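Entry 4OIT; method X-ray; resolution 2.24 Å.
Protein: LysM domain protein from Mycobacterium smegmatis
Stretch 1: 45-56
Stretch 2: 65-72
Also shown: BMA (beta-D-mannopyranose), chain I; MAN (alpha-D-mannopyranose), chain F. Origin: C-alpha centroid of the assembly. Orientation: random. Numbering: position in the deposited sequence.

Stretch 1 45-56: STGTNGQDVVRA
Stretch 2, residues 65-72: VLYTAEKP

Residues 53-56 and 65-68 form neighbouring antiparallel strands whose N-to-C directions diverge by 149° and whose axes approach to 4.6 Å. Val53 and Thr68 face each other as a non-hydrogen-bonded pair (CA-CA 4.0 Å), Arg55 and Tyr67 as a hydrogen-bonded pair (CA-CA 5.6 Å), and Ala56 and Leu66 as a second non-hydrogen-bonded pair (CA-CA 4.3 Å). The register slips by one between Val53 and Arg55, a beta bulge in which Val54 adopts phi/psi -116/-13°. Two backbone hydrogen bonds link the strands, Tyr67 N to Arg55 O and Val54 N to Tyr67 O, and a third, Ala69 N to Asp52 O, extends the pairing into adjoining loop residues; each is 3.0 Å. The last carbonyl also receives a CA-H...O contact from Thr68 CA (3.2 Å to Asp52 O). Before strand 53-56, a type II turn from Thr48 to Gln51 closes through Gln51 N to Thr48 O (3.1 Å); Gly50, at 90/6°, occupies a conformation that calls for glycine. Asp52 follows at 60/28°.

The contact buries 621 Å², summed over both sides. Ala56 and Leu66 share one face of the sheet. Buried Leu66 (chi1 -88°, chi2 59°), with 102 Å² covered, sets CD1 3.7 Å from the small Ala56 CB and CB 3.8 Å from apolar Val53 CG1 (t); its CD2 lies 3.5 Å from both Thr46 OG1 and Thr48 OG1. Thr46 OG1 donates to Thr48 OG1 at 2.8 Å (both p), and both hydroxyls also bond elsewhere in the structure.

On the other face, Arg55 (p, t, t, chi4 -76°) extends its guanidinium over the Tyr67 ring, NH2 3.9 Å from CG. Tyr67 (chi1 -78°, chi2 -81°) directs its hydroxyl to beta-D-mannopyranose, whose O4 donates to Tyr67 OH at 2.5 Å.

Val54 and Ala69 point sideways, Val54 CG1 packing 3.4 Å from Ala69 CB. Extended Lys71 (m, t, t, t) reaches oppositely charged Asp52 (m) in a salt bridge, NZ to OD2 3.2 Å, with a weak hydrogen bond.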

ATOM      1  N   SER B  45       6.167   4.713  21.924  1.00 26.53           N
ATOM      2  CA  SER B  45       5.560   4.609  20.605  1.00 25.57           C
ATOM      3  C   SER B  45       6.642   4.411  19.558  1.00 24.86           C
ATOM      4  O   SER B  45       7.817   4.666  19.816  1.00 25.22           O
ATOM      5  CB  SER B  45       4.719   5.851  20.284  1.00 25.62           C
ATOM      6  OG  SER B  45       5.530   6.979  19.998  1.00 25.57           O
ATOM      7  N   THR B  46       6.231   3.952  18.381  1.00 23.96           N
ATOM      8  CA  THR B  46       7.136   3.793  17.237  1.00 23.19           C
ATOM      9  C   THR B  46       7.463   5.123  16.554  1.00 22.79           C
ATOM     10  O   THR B  46       8.339   5.179  15.686  1.00 22.78           O
ATOM     11  CB  THR B  46       6.526   2.860  16.175  1.00 22.87           C
ATOM     12  OG1 THR B  46       5.207   3.313  15.844  1.00 22.37           O
ATOM     13  CG2 THR B  46       6.466   1.430  16.688  1.00 22.63           C
ATOM     14  N   GLY B  47       6.744   6.180  16.925  1.00 22.36           N
ATOM     15  CA  GLY B  47       6.968   7.510  16.368  1.00 22.11           C
ATOM     16  C   GLY B  47       6.646   7.589  14.888  1.00 21.81           C
ATOM     17  O   GLY B  47       7.241   8.380  14.162  1.00 22.15           O
ATOM     18  N   THR B  48       5.692   6.773  14.449  1.00 21.69           N
ATOM     19  CA  THR B  48       5.325   6.685  13.034  1.00 21.50           C
ATOM     20  C   THR B  48       4.077   7.510  12.706  1.00 21.70           C
ATOM     21  O   THR B  48       3.443   7.303  11.671  1.00 21.67           O
ATOM     22  CB  THR B  48       5.111   5.217  12.609  1.00 21.25           C
ATOM     23  OG1 THR B  48       4.236   4.566  13.541  1.00 20.95           O
ATOM     24  CG2 THR B  48       6.439   4.482  12.567  1.00 20.97           C
ATOM     25  N   ASN B  49       3.733   8.443  13.594  1.00 22.02           N
ATOM     26  CA  ASN B  49       2.637   9.389  13.354  1.00 22.27           C
ATOM     27  C   ASN B  49       2.846  10.220  12.090  1.00 22.14           C
ATOM     28  O   ASN B  49       3.855  10.908  11.955  1.00 22.69           O
ATOM     29  CB  ASN B  49       2.431  10.321  14.557  1.00 22.52           C
ATOM     30  CG  ASN B  49       3.730  10.906  15.083  1.00 22.63           C
ATOM     31  OD1 ASN B  49       4.685  10.174  15.353  1.00 22.71           O
ATOM     32  ND2 ASN B  49       3.767  12.223  15.251  1.00 22.70           N
ATOM     33  N   GLY B  50       1.882  10.150  11.175  1.00 22.21           N
ATOM     34  CA  GLY B  50       1.957  10.853   9.889  1.00 22.28           C
ATOM     35  C   GLY B  50       2.602  10.057   8.763  1.00 22.64           C
ATOM     36  O   GLY B  50       2.794  10.580   7.666  1.00 22.46           O
ATOM     37  N   GLN B  51       2.914   8.786   9.021  1.00 23.18           N
ATOM     38  CA  GLN B  51       3.614   7.945   8.039  1.00 23.77           C
ATOM     39  C   GLN B  51       2.705   6.900   7.373  1.00 24.32           C
ATOM     40  O   GLN B  51       3.192   5.931   6.793  1.00 24.92           O
ATOM     41  CB  GLN B  51       4.817   7.260   8.694  1.00 23.51           C
ATOM     42  CG  GLN B  51       5.765   8.221   9.392  1.00 23.36           C
ATOM     43  CD  GLN B  51       7.027   7.551   9.905  1.00 23.31           C
ATOM     44  OE1 GLN B  51       7.324   6.406   9.567  1.00 23.24           O
ATOM     45  NE2 GLN B  51       7.780   8.269  10.730  1.00 23.54           N
ATOM     46  N   ASP B  52       1.392   7.103   7.467  1.00 25.11           N
ATOM     47  CA  ASP B  52       0.395   6.298   6.740  1.00 25.71           C
ATOM     48  C   ASP B  52       0.410   4.796   7.059  1.00 26.15           C
ATOM     49  O   ASP B  52       0.020   3.979   6.220  1.00 26.00           O
ATOM     50  CB  ASP B  52       0.557   6.492   5.227  1.00 26.01           C
ATOM     51  CG  ASP B  52       0.510   7.946   4.819  1.00 26.32           C
ATOM     52  OD1 ASP B  52      -0.444   8.646   5.221  1.00 26.78           O
ATOM     53  OD2 ASP B  52       1.423   8.386   4.089  1.00 26.32           O
ATOM     54  N   VAL B  53       0.844   4.436   8.263  1.00 26.36           N
ATOM     55  CA  VAL B  53       0.865   3.035   8.677  1.00 26.44           C
ATOM     56  C   VAL B  53      -0.577   2.566   8.853  1.00 26.54           C
ATOM     57  O   VAL B  53      -1.347   3.193   9.577  1.00 26.76           O
ATOM     58  CB  VAL B  53       1.651   2.832   9.989  1.00 26.27           C
ATOM     59  CG1 VAL B  53       1.573   1.386  10.462  1.00 26.07           C
ATOM     60  CG2 VAL B  53       3.106   3.243   9.806  1.00 26.34           C
ATOM     61  N   VAL B  54      -0.937   1.473   8.180  1.00 26.88           N
ATOM     62  CA  VAL B  54      -2.306   0.931   8.247  1.00 27.07           C
ATOM     63  C   VAL B  54      -2.409  -0.464   8.867  1.00 27.21           C
ATOM     64  O   VAL B  54      -3.509  -0.921   9.182  1.00 27.25           O
ATOM     65  CB  VAL B  54      -3.000   0.922   6.867  1.00 27.27           C
ATOM     66  CG1 VAL B  54      -3.190   2.349   6.374  1.00 27.45           C
ATOM     67  CG2 VAL B  54      -2.229   0.080   5.854  1.00 27.26           C
ATOM     68  N   ARG B  55      -1.279  -1.145   9.027  1.00 27.59           N
ATOM     69  CA  ARG B  55      -1.251  -2.398   9.776  1.00 27.66           C
ATOM     70  C   ARG B  55       0.113  -2.644  10.404  1.00 27.28           C
ATOM     71  O   ARG B  55       1.125  -2.096   9.963  1.00 27.16           O
ATOM     72  CB  ARG B  55      -1.657  -3.586   8.895  1.00 28.07           C
ATOM     73  CG  ARG B  55      -0.622  -4.017   7.868  1.00 28.52           C
ATOM     74  CD  ARG B  55      -1.074  -5.275   7.140  1.00 29.00           C
ATOM     75  NE  ARG B  55      -0.112  -5.701   6.124  1.00 29.19           N
ATOM     76  CZ  ARG B  55       0.046  -5.123   4.934  1.00 29.15           C
ATOM     77  NH1 ARG B  55      -0.689  -4.071   4.578  1.00 28.91           N
ATOM     78  NH2 ARG B  55       0.953  -5.601   4.091  1.00 29.38           N
ATOM     79  N   ALA B  56       0.113  -3.475  11.440  1.00 27.03           N
ATOM     80  CA  ALA B  56       1.325  -3.882  12.132  1.00 26.88           C
ATOM     81  C   ALA B  56       1.260  -5.389  12.320  1.00 26.97           C
ATOM     82  O   ALA B  56       0.627  -5.878  13.258  1.00 27.06           O
ATOM     83  CB  ALA B  56       1.438  -3.171  13.472  1.00 26.82           C
ATOM     84  N   VAL B  65       6.470  -5.932  11.837  1.00 21.84           N
ATOM     85  CA  VAL B  65       6.651  -4.857  10.865  1.00 21.80           C
ATOM     86  C   VAL B  65       5.418  -3.965  10.741  1.00 21.94           C
ATOM     87  O   VAL B  65       4.305  -4.456  10.574  1.00 21.80           O
ATOM     88  CB  VAL B  65       6.939  -5.435   9.464  1.00 21.82           C
ATOM     89  CG1 VAL B  65       7.123  -4.324   8.440  1.00 21.87           C
ATOM     90  CG2 VAL B  65       8.166  -6.335   9.489  1.00 21.96           C
ATOM     91  N   LEU B  66       5.636  -2.654  10.806  1.00 22.09           N
ATOM     92  CA  LEU B  66       4.601  -1.674  10.486  1.00 22.20           C
ATOM     93  C   LEU B  66       4.648  -1.385   8.991  1.00 22.25           C
ATOM     94  O   LEU B  66       5.691  -0.989   8.469  1.00 22.56           O
ATOM     95  CB  LEU B  66       4.806  -0.372  11.271  1.00 22.35           C
ATOM     96  CG  LEU B  66       4.162  -0.288  12.657  1.00 22.51           C
ATOM     97  CD1 LEU B  66       4.660  -1.388  13.580  1.00 22.69           C
ATOM     98  CD2 LEU B  66       4.423   1.079  13.267  1.00 22.47           C
ATOM     99  N   TYR B  67       3.523  -1.585   8.308  1.00 21.94           N
ATOM    100  CA  TYR B  67       3.426  -1.314   6.872  1.00 21.74           C
ATOM    101  C   TYR B  67       2.545  -0.109   6.600  1.00 21.91           C
ATOM    102  O   TYR B  67       1.588   0.149   7.328  1.00 21.90           O
ATOM    103  CB  TYR B  67       2.851  -2.518   6.126  1.00 21.50           C
ATOM    104  CG  TYR B  67       3.840  -3.631   5.898  1.00 21.14           C
ATOM    105  CD1 TYR B  67       4.747  -3.576   4.846  1.00 21.07           C
ATOM    106  CD2 TYR B  67       3.860  -4.743   6.725  1.00 21.09           C
ATOM    107  CE1 TYR B  67       5.652  -4.599   4.629  1.00 21.03           C
ATOM    108  CE2 TYR B  67       4.759  -5.770   6.518  1.00 20.99           C
ATOM    109  CZ  TYR B  67       5.652  -5.695   5.470  1.00 21.11           C
ATOM    110  OH  TYR B  67       6.545  -6.714   5.262  1.00 21.36           O
ATOM    111  N   THR B  68       2.870   0.617   5.538  1.00 22.27           N
ATOM    112  CA  THR B  68       2.058   1.744   5.097  1.00 22.61           C
ATOM    113  C   THR B  68       0.965   1.241   4.175  1.00 23.07           C
ATOM    114  O   THR B  68       0.994   0.094   3.725  1.00 22.86           O
ATOM    115  CB  THR B  68       2.874   2.802   4.330  1.00 22.62           C
ATOM    116  OG1 THR B  68       3.259   2.285   3.049  1.00 22.57           O
ATOM    117  CG2 THR B  68       4.112   3.216   5.117  1.00 22.57           C
ATOM    118  N   ALA B  69       0.002   2.111   3.901  1.00 23.90           N
ATOM    119  CA  ALA B  69      -1.011   1.826   2.893  1.00 24.69           C
ATOM    120  C   ALA B  69      -0.429   2.116   1.525  1.00 25.40           C
ATOM    121  O   ALA B  69       0.573   2.827   1.399  1.00 25.65           O
ATOM    122  CB  ALA B  69      -2.248   2.674   3.112  1.00 24.83           C
ATOM    123  N   GLU B  70      -1.060   1.563   0.500  1.00 26.14           N
ATOM    124  CA  GLU B  70      -0.750   1.941  -0.867  1.00 26.91           C
ATOM    125  C   GLU B  70      -1.322   3.333  -1.069  1.00 26.67           C
ATOM    126  O   GLU B  70      -2.525   3.541  -0.912  1.00 26.95           O
ATOM    127  CB  GLU B  70      -1.356   0.952  -1.858  1.00 27.80           C
ATOM    128  CG  GLU B  70      -0.769  -0.446  -1.737  1.00 28.76           C
ATOM    129  CD  GLU B  70      -1.405  -1.439  -2.687  1.00 29.80           C
ATOM    130  OE1 GLU B  70      -2.644  -1.411  -2.854  1.00 30.05           O
ATOM    131  OE2 GLU B  70      -0.660  -2.256  -3.276  1.00 30.95           O
ATOM    132  N   LYS B  71      -0.448   4.284  -1.376  1.00 26.48           N
ATOM    133  CA  LYS B  71      -0.835   5.686  -1.509  1.00 26.37           C
ATOM    134  C   LYS B  71      -1.142   6.018  -2.968  1.00 25.92           C
ATOM    135  O   LYS B  71      -0.342   5.706  -3.853  1.00 25.52           O
ATOM    136  CB  LYS B  71       0.281   6.605  -1.000  1.00 26.86           C
ATOM    137  CG  LYS B  71       0.794   6.257   0.391  1.00 27.33           C
ATOM    138  CD  LYS B  71       2.035   7.059   0.755  1.00 27.76           C
ATOM    139  CE  LYS B  71       2.772   6.436   1.936  1.00 28.27           C
ATOM    140  NZ  LYS B  71       3.892   7.284   2.437  1.00 28.32           N
ATOM    141  N   PRO B  72      -2.301   6.653  -3.226  1.00 25.26           N
ATOM    142  CA  PRO B  72      -2.583   7.116  -4.575  1.00 24.83           C
ATOM    143  C   PRO B  72      -1.763   8.363  -4.891  1.00 24.15           C
ATOM    144  O   PRO B  72      -1.853   9.353  -4.167  1.00 24.38           O
ATOM    145  CB  PRO B  72      -4.077   7.439  -4.529  1.00 25.09           C
ATOM    146  CG  PRO B  72      -4.335   7.818  -3.112  1.00 25.26           C
ATOM    147  CD  PRO B  72      -3.374   7.015  -2.280  1.00 25.30           C
TER
HETATM  148  C1  BMA I 202      12.430  -7.959   5.642  1.00 38.68           C
HETATM  149  C2  BMA I 202      11.242  -8.926   5.524  1.00 38.53           C
HETATM  150  C3  BMA I 202      10.083  -8.127   4.946  1.00 38.62           C
HETATM  151  C4  BMA I 202       9.856  -6.790   5.654  1.00 38.82           C
HETATM  152  C5  BMA I 202      11.107  -5.931   5.880  1.00 38.89           C
HETATM  153  C6  BMA I 202      10.793  -5.043   7.078  1.00 38.92           C
HETATM  154  O1  BMA I 202      13.691  -8.465   6.176  1.00 38.95           O
HETATM  155  O2  BMA I 202      10.886  -9.466   6.825  1.00 37.68           O
HETATM  156  O3  BMA I 202       8.870  -8.899   5.012  1.00 38.59           O
HETATM  157  O4  BMA I 202       8.957  -5.999   4.854  1.00 38.92           O
HETATM  158  O5  BMA I 202      12.339  -6.617   6.164  1.00 38.85           O
HETATM  159  O6  BMA I 202      11.523  -3.818   6.978  1.00 39.52           O
HETATM  160  C1  MAN F 202     -11.124   8.001  -4.270  1.00 30.76           C
HETATM  161  C2  MAN F 202     -11.304   6.486  -4.402  1.00 30.55           C
HETATM  162  C3  MAN F 202     -10.014   5.796  -3.961  1.00 30.38           C
HETATM  163  C4  MAN F 202      -8.788   6.420  -4.617  1.00 30.52           C
HETATM  164  C5  MAN F 202      -8.809   7.937  -4.404  1.00 30.73           C
HETATM  165  C6  MAN F 202      -7.603   8.597  -5.052  1.00 30.70           C
HETATM  166  O1  MAN F 202     -11.423   8.311  -2.891  1.00 30.90           O
HETATM  167  O2  MAN F 202     -11.539   6.186  -5.759  1.00 30.36           O
HETATM  168  O3  MAN F 202     -10.043   4.422  -4.274  1.00 30.19           O
HETATM  169  O4  MAN F 202      -7.623   5.862  -4.051  1.00 30.34           O
HETATM  170  O5  MAN F 202     -10.007   8.490  -5.014  1.00 30.89           O
HETATM  171  O6  MAN F 202      -7.250   9.697  -4.245  1.00 31.44           O